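Local coordinates for protein prophage Pfl 6 Cro (Pseudomonas fluorescens, PDB 2PIJ) that probably binds operator DNA through a helix-turn-helix as a Cro-type transcription factor encoded by a prophage, at residues B[7-12]-B[42-47]; B[14-19]-B[29-34]. All coordinates share one frame; numbering follows the deposited sequence.

Contact 1. Residues B[7-12]-B[42-47]. With SO4 (sulfate ion), chain E; SO4 (sulfate ion), chain G.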
loop_
_atom_site.group_PDB
_atom_site.type_symbol
_atom_site.label_atom_id
_atom_site.label_comp_id
_atom_site.label_asym_id
_atom_site.label_seq_id
_atom_site.Cartn_x
_atom_site.Cartn_y
_atom_site.Cartn_z
ATOM N N SER B 7 10.327 -0.781 10.109
ATOM C CA SER B 7 11.262 -0.468 11.223
ATOM C C SER B 7 10.958 -1.276 12.450
ATOM O O SER B 7 11.867 -1.834 12.992
ATOM C CB SER B 7 11.396 1.020 11.548
ATOM O OG SER B 7 12.168 1.642 10.529
ATOM N N LYS B 8 9.687 -1.445 12.794
ATOM C CA LYS B 8 9.320 -2.349 13.916
ATOM C C LYS B 8 9.784 -3.775 13.636
ATOM O O LYS B 8 10.346 -4.430 14.511
ATOM C CB LYS B 8 7.802 -2.364 14.096
ATOM C CG LYS B 8 7.346 -3.192 15.292
ATOM C CD LYS B 8 5.829 -3.507 15.170
ATOM C CE LYS B 8 5.385 -4.275 16.494
ATOM N NZ LYS B 8 5.885 -3.621 17.669
ATOM N N TYR B 9 9.527 -4.277 12.435
ATOM C CA TYR B 9 10.024 -5.604 12.075
ATOM C C TYR B 9 11.538 -5.733 12.358
ATOM O O TYR B 9 11.965 -6.690 12.998
ATOM C CB TYR B 9 9.666 -6.030 10.613
ATOM C CG TYR B 9 10.255 -7.363 10.235
ATOM C CD1 TYR B 9 9.531 -8.523 10.430
ATOM C CD2 TYR B 9 11.553 -7.469 9.664
ATOM C CE1 TYR B 9 10.056 -9.767 10.085
ATOM C CE2 TYR B 9 12.103 -8.705 9.338
ATOM C CZ TYR B 9 11.334 -9.844 9.541
ATOM O OH TYR B 9 11.814 -11.087 9.251
ATOM N N LEU B 10 12.346 -4.820 11.805
ATOM C CA LEU B 10 13.806 -4.873 11.988
ATOM C C LEU B 10 14.268 -4.674 13.454
ATOM O O LEU B 10 15.171 -5.351 13.925
ATOM C CB LEU B 10 14.451 -3.819 11.077
ATOM C CG LEU B 10 14.353 -4.109 9.588
ATOM C CD1 LEU B 10 14.847 -2.902 8.848
ATOM C CD2 LEU B 10 15.135 -5.392 9.187
ATOM N N GLU B 11 13.590 -3.769 14.168
ATOM C CA GLU B 11 13.986 -3.343 15.528
ATOM C C GLU B 11 13.676 -4.443 16.543
ATOM O O GLU B 11 14.324 -4.566 17.586
ATOM C CB GLU B 11 13.294 -2.025 15.952
ATOM C CG GLU B 11 13.732 -0.832 15.133
ATOM C CD GLU B 11 15.164 -0.351 15.427
ATOM O OE1 GLU B 11 15.916 -1.038 16.164
ATOM O OE2 GLU B 11 15.524 0.745 14.920
ATOM N N GLU B 12 12.678 -5.244 16.186
ATOM C CA GLU B 12 12.038 -6.142 17.116
ATOM C C GLU B 12 12.051 -7.620 16.729
ATOM O O GLU B 12 12.009 -8.487 17.615
ATOM C CB GLU B 12 10.616 -5.612 17.406
ATOM C CG GLU B 12 9.692 -6.570 18.137
ATOM C CD GLU B 12 8.673 -5.867 19.025
ATOM O OE1 GLU B 12 8.083 -4.852 18.565
ATOM O OE2 GLU B 12 8.478 -6.338 20.182
ATOM N N ILE B 42 5.461 -4.970 6.238
ATOM C CA ILE B 42 5.858 -6.339 6.091
ATOM C C ILE B 42 4.686 -7.287 6.505
ATOM O O ILE B 42 4.112 -7.174 7.574
ATOM C CB ILE B 42 7.140 -6.645 6.943
ATOM C CG1 ILE B 42 8.319 -5.731 6.531
ATOM C CG2 ILE B 42 7.476 -8.144 6.852
ATOM C CD1 ILE B 42 8.843 -5.912 5.107
ATOM N N THR B 43 4.393 -8.236 5.631
ATOM C CA THR B 43 3.419 -9.289 5.910
ATOM C C THR B 43 4.082 -10.672 6.104
ATOM O O THR B 43 4.816 -11.143 5.243
ATOM C CB THR B 43 2.337 -9.367 4.825
ATOM O OG1 THR B 43 1.749 -8.067 4.645
ATOM C CG2 THR B 43 1.233 -10.290 5.238
ATOM N N LEU B 44 3.749 -11.303 7.230
ATOM C CA LEU B 44 4.273 -12.613 7.690
ATOM C C LEU B 44 3.192 -13.690 7.655
ATOM O O LEU B 44 2.220 -13.599 8.375
ATOM C CB LEU B 44 4.769 -12.510 9.123
ATOM C CG LEU B 44 5.960 -11.592 9.435
ATOM C CD1 LEU B 44 6.941 -11.488 8.292
ATOM C CD2 LEU B 44 5.471 -10.251 9.801
ATOM N N TYR B 45 3.353 -14.679 6.790
ATOM C CA TYR B 45 2.370 -15.756 6.687
ATOM C C TYR B 45 2.759 -16.933 7.524
ATOM O O TYR B 45 3.947 -17.140 7.803
ATOM C CB TYR B 45 2.203 -16.193 5.233
ATOM C CG TYR B 45 1.683 -15.065 4.381
ATOM C CD1 TYR B 45 0.302 -14.800 4.337
ATOM C CD2 TYR B 45 2.554 -14.236 3.664
ATOM C CE1 TYR B 45 -0.205 -13.776 3.592
ATOM C CE2 TYR B 45 2.045 -13.188 2.891
ATOM C CZ TYR B 45 0.667 -12.964 2.871
ATOM O OH TYR B 45 0.133 -11.940 2.099
ATOM N N GLU B 46 1.725 -17.705 7.888
ATOM C CA GLU B 46 1.858 -18.928 8.668
ATOM C C GLU B 46 2.544 -20.003 7.828
ATOM O O GLU B 46 3.208 -20.863 8.379
ATOM C CB GLU B 46 0.503 -19.404 9.220
ATOM C CG GLU B 46 -0.176 -18.403 10.165
ATOM C CD GLU B 46 -1.140 -19.060 11.154
ATOM O OE1 GLU B 46 -2.088 -19.740 10.705
ATOM O OE2 GLU B 46 -0.963 -18.880 12.381
ATOM N N ASP B 47 2.428 -19.930 6.502
ATOM C CA ASP B 47 3.127 -20.882 5.668
ATOM C C ASP B 47 4.632 -20.586 5.532
ATOM O O ASP B 47 5.350 -21.326 4.870
ATOM C CB ASP B 47 2.428 -21.052 4.306
ATOM C CG ASP B 47 2.583 -19.843 3.378
ATOM O OD1 ASP B 47 3.252 -18.837 3.735
ATOM O OD2 ASP B 47 2.027 -19.916 2.256
HETATM S S SO4 E . -1.727 -17.449 6.661
HETATM O O1 SO4 E . -0.916 -18.384 5.860
HETATM O O2 SO4 E . -0.849 -16.658 7.508
HETATM O O3 SO4 E . -2.530 -16.566 5.790
HETATM O O4 SO4 E . -2.629 -18.241 7.501
HETATM S S SO4 G . 4.636 -0.625 18.582
HETATM O O1 SO4 G . 6.006 -0.601 19.105
HETATM O O2 SO4 G . 3.811 0.324 19.347
HETATM O O3 SO4 G . 4.673 -0.214 17.174
HETATM O O4 SO4 G . 4.103 -1.999 18.663
#
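In the mixed helix-and-sheet fold of this Cro protein, helix 6-12 packs on the middle strand of a three-stranded antiparallel sheet, and Y9 makes that contact with I42 and L44. Only the Y9 ring crosses the gap: its CD1 lies 4.1 Å from CG2 of I42, and its CE1 lies 4.0 Å from CD1 of L44. The I42 methyl sits over one face of the ring, the two side chains crossing at about a right angle, whereas the L44 methyl arrives obliquely. With chi1 at 177°, CG of Y9 lies opposite the backbone N across the CA-CB bond, which places the ring where its CD1-CE1 side meets the two strand residues. The CA atoms of Y9 and I42 are 7.3 Å apart; the contact is made by side chains alone, with no hydrogen bond between the segments. I4 of strand 2-5 and L19 of helix 16-23 also touch Y9, while V50 of strand 50-58 packs on I42 and L44.

Away from this apolar patch, K8 NZ forms a salt bridge with OE1 of E12 at 2.7 Å, one turn along the helix, meeting that oxygen nearly along its C-O axis. K8 NZ also donates to O4 of the chain G sulfate, 2.6 Å away, so the ammonium group is shared between two anions. Past the strand end, E46 N donates to O2 of the chain E sulfate at 2.8 Å in a nearly straight bond of 165°. Both ions probably come from the crystallisation liquor. This is the helix-on-sheet packing of a Cro protein of mixed alpha and beta type, with strand order 2-5, 40-44, 50-58.

Contact 2. Residues B[14-19]-B[29-34]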
loop_
_atom_site.group_PDB
_atom_site.type_symbol
_atom_site.label_atom_id
_atom_site.label_comp_id
_atom_site.label_asym_id
_atom_site.label_seq_id
_atom_site.Cartn_x
_atom_site.Cartn_y
_atom_site.Cartn_z
ATOM N N GLY B 14 13.552 -9.369 13.038
ATOM C CA GLY B 14 14.427 -10.067 12.111
ATOM C C GLY B 14 15.496 -9.128 11.625
ATOM O O GLY B 14 15.465 -7.948 11.935
ATOM N N THR B 15 16.448 -9.612 10.851
ATOM C CA THR B 15 17.552 -8.732 10.468
ATOM C C THR B 15 17.330 -8.326 9.057
ATOM O O THR B 15 16.499 -8.911 8.348
ATOM C CB THR B 15 18.927 -9.430 10.560
ATOM O OG1 THR B 15 18.902 -10.610 9.737
ATOM C CG2 THR B 15 19.283 -9.780 12.008
ATOM N N GLN B 16 18.089 -7.321 8.647
ATOM C CA GLN B 16 17.987 -6.861 7.282
ATOM C C GLN B 16 18.392 -7.974 6.329
ATOM O O GLN B 16 17.733 -8.196 5.303
ATOM C CB GLN B 16 18.881 -5.681 7.069
ATOM C CG GLN B 16 18.441 -4.585 7.920
ATOM C CD GLN B 16 19.199 -3.377 7.663
ATOM O OE1 GLN B 16 19.289 -2.951 6.517
ATOM N NE2 GLN B 16 19.777 -2.775 8.740
ATOM N N SER B 17 19.464 -8.665 6.698
ATOM C CA SER B 17 20.028 -9.762 5.952
ATOM C C SER B 17 18.945 -10.824 5.722
ATOM O O SER B 17 18.722 -11.294 4.569
ATOM C CB SER B 17 21.208 -10.369 6.764
ATOM O OG SER B 17 21.687 -11.431 6.041
ATOM N N ALA B 18 18.306 -11.240 6.821
ATOM C CA ALA B 18 17.246 -12.256 6.746
ATOM C C ALA B 18 16.000 -11.813 5.939
ATOM O O ALA B 18 15.420 -12.570 5.127
ATOM C CB ALA B 18 16.839 -12.633 8.124
ATOM N N LEU B 19 15.507 -10.624 6.229
ATOM C CA LEU B 19 14.402 -10.082 5.451
ATOM C C LEU B 19 14.721 -10.027 3.915
ATOM O O LEU B 19 13.884 -10.398 3.067
ATOM C CB LEU B 19 14.041 -8.709 5.987
ATOM C CG LEU B 19 12.809 -8.080 5.313
ATOM C CD1 LEU B 19 11.535 -8.955 5.480
ATOM C CD2 LEU B 19 12.615 -6.760 5.897
ATOM N N ALA B 29 18.567 -2.500 -1.017
ATOM C CA ALA B 29 17.197 -1.941 -1.177
ATOM C C ALA B 29 16.541 -1.721 0.202
ATOM O O ALA B 29 15.871 -0.713 0.440
ATOM C CB ALA B 29 16.318 -2.857 -2.036
ATOM N N ILE B 30 16.762 -2.652 1.127
ATOM C CA ILE B 30 16.261 -2.545 2.530
ATOM C C ILE B 30 16.839 -1.359 3.241
ATOM O O ILE B 30 16.088 -0.585 3.854
ATOM C CB ILE B 30 16.650 -3.759 3.389
ATOM C CG1 ILE B 30 16.454 -5.053 2.575
ATOM C CG2 ILE B 30 15.890 -3.756 4.764
ATOM C CD1 ILE B 30 15.103 -5.513 2.591
ATOM N N SER B 31 18.172 -1.246 3.150
ATOM C CA SER B 31 18.884 -0.109 3.658
ATOM C C SER B 31 18.285 1.184 3.118
ATOM O O SER B 31 17.946 2.080 3.900
ATOM C CB SER B 31 20.357 -0.192 3.287
ATOM O OG SER B 31 21.031 -1.042 4.169
ATOM N N GLN B 32 18.129 1.268 1.795
ATOM C CA GLN B 32 17.538 2.452 1.173
ATOM C C GLN B 32 16.117 2.787 1.710
ATOM O O GLN B 32 15.785 3.966 1.903
ATOM C CB GLN B 32 17.560 2.330 -0.353
ATOM C CG GLN B 32 17.238 3.626 -1.110
ATOM C CD GLN B 32 15.736 4.008 -1.043
ATOM O OE1 GLN B 32 14.873 3.125 -0.963
ATOM N NE2 GLN B 32 15.432 5.319 -1.078
HETATM N N MSE B 33 15.283 1.766 1.933
HETATM C CA MSE B 33 13.911 1.984 2.432
HETATM C C MSE B 33 13.916 2.544 3.858
HETATM O O MSE B 33 13.203 3.502 4.155
HETATM C CB MSE B 33 13.097 0.710 2.340
HETATM C CG MSE B 33 12.897 0.272 0.911
HETATM SE SE MSE B 33 12.320 -1.588 0.859
HETATM C CE MSE B 33 13.210 -2.167 2.517
ATOM N N VAL B 34 14.813 2.009 4.695
ATOM C CA VAL B 34 15.001 2.544 6.029
ATOM C C VAL B 34 15.469 4.010 6.045
ATOM O O VAL B 34 14.937 4.823 6.825
ATOM C CB VAL B 34 15.861 1.622 6.945
ATOM C CG1 VAL B 34 15.967 2.232 8.385
ATOM C CG2 VAL B 34 15.228 0.232 7.047
HETATM O O HOH W 1 22.064 -3.902 5.492
#
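Q16 lays its side chain past I30, the two running in opposite directions, with CG of Q16 4.1 Å from CG2 of I30 and OE1 of Q16 3.9 Å from the same methyl. The aliphatic part of the glutamine thus covers an apolar branch while its amide oxygen comes beside S31. The chain is extended beyond CG (chi2 -175°), which carries OE1 across to helix 27-35. There OE1 of Q16 and OG of S31 come within 3.5 Å, and a water joins them: it donates to Q16 OE1 at 3.1 Å and makes a weak bond with S31 OG. Deeper in, L19 CD2 meets CD1 of I30 at 4.3 Å, a looser apolar contact. I30 therefore serves both layers, its CG2 methyl under the glutamine and its CD1 methyl against the leucine. The nearest CA atoms, those of Q16 and I30, are 6.6 Å apart, the closest backbone approach of the two segments by that measure.

The start of helix 16-23 is fixed by T15 at the N-cap position. Its OG1 accepts from A18 N at 3.0 Å, with an N-H...O angle of 163°, tying up an amide of the first turn that has no helical carbonyl before it. Helices 16-23 and 27-35 form the helix-turn-helix expected of a Cro repressor, helix 27-35 probably being the recognition helix. Around the pair, L10 of helix 6-12 touches Q16 and V34, L6 touches L19 and M33, strand 40-44 meets them through I40 and I42, and selenomethionine M33 packs on I58 of the second subunit.

Contacts 1 and 2 both join partly buried surfaces, with centres about 11 Å apart, but they hold different elements: contact 1 sets helix 6-12 on the sheet, contact 2 pairs helices 16-23 and 27-35. Across its segments contact 1 is purely apolar, its ions lying off to the sides; contact 2 grades from an apolar layer inside to a water-bridged polar rim. They are joined directly. Y9 O and G14 N, 3.1 Å apart, make a probable hydrogen bond, and L10 CD1 packs 3.6 Å from V34 CG2. L19 reaches I42 and Y9 as well as I30, so one leucine belongs to the packing of both.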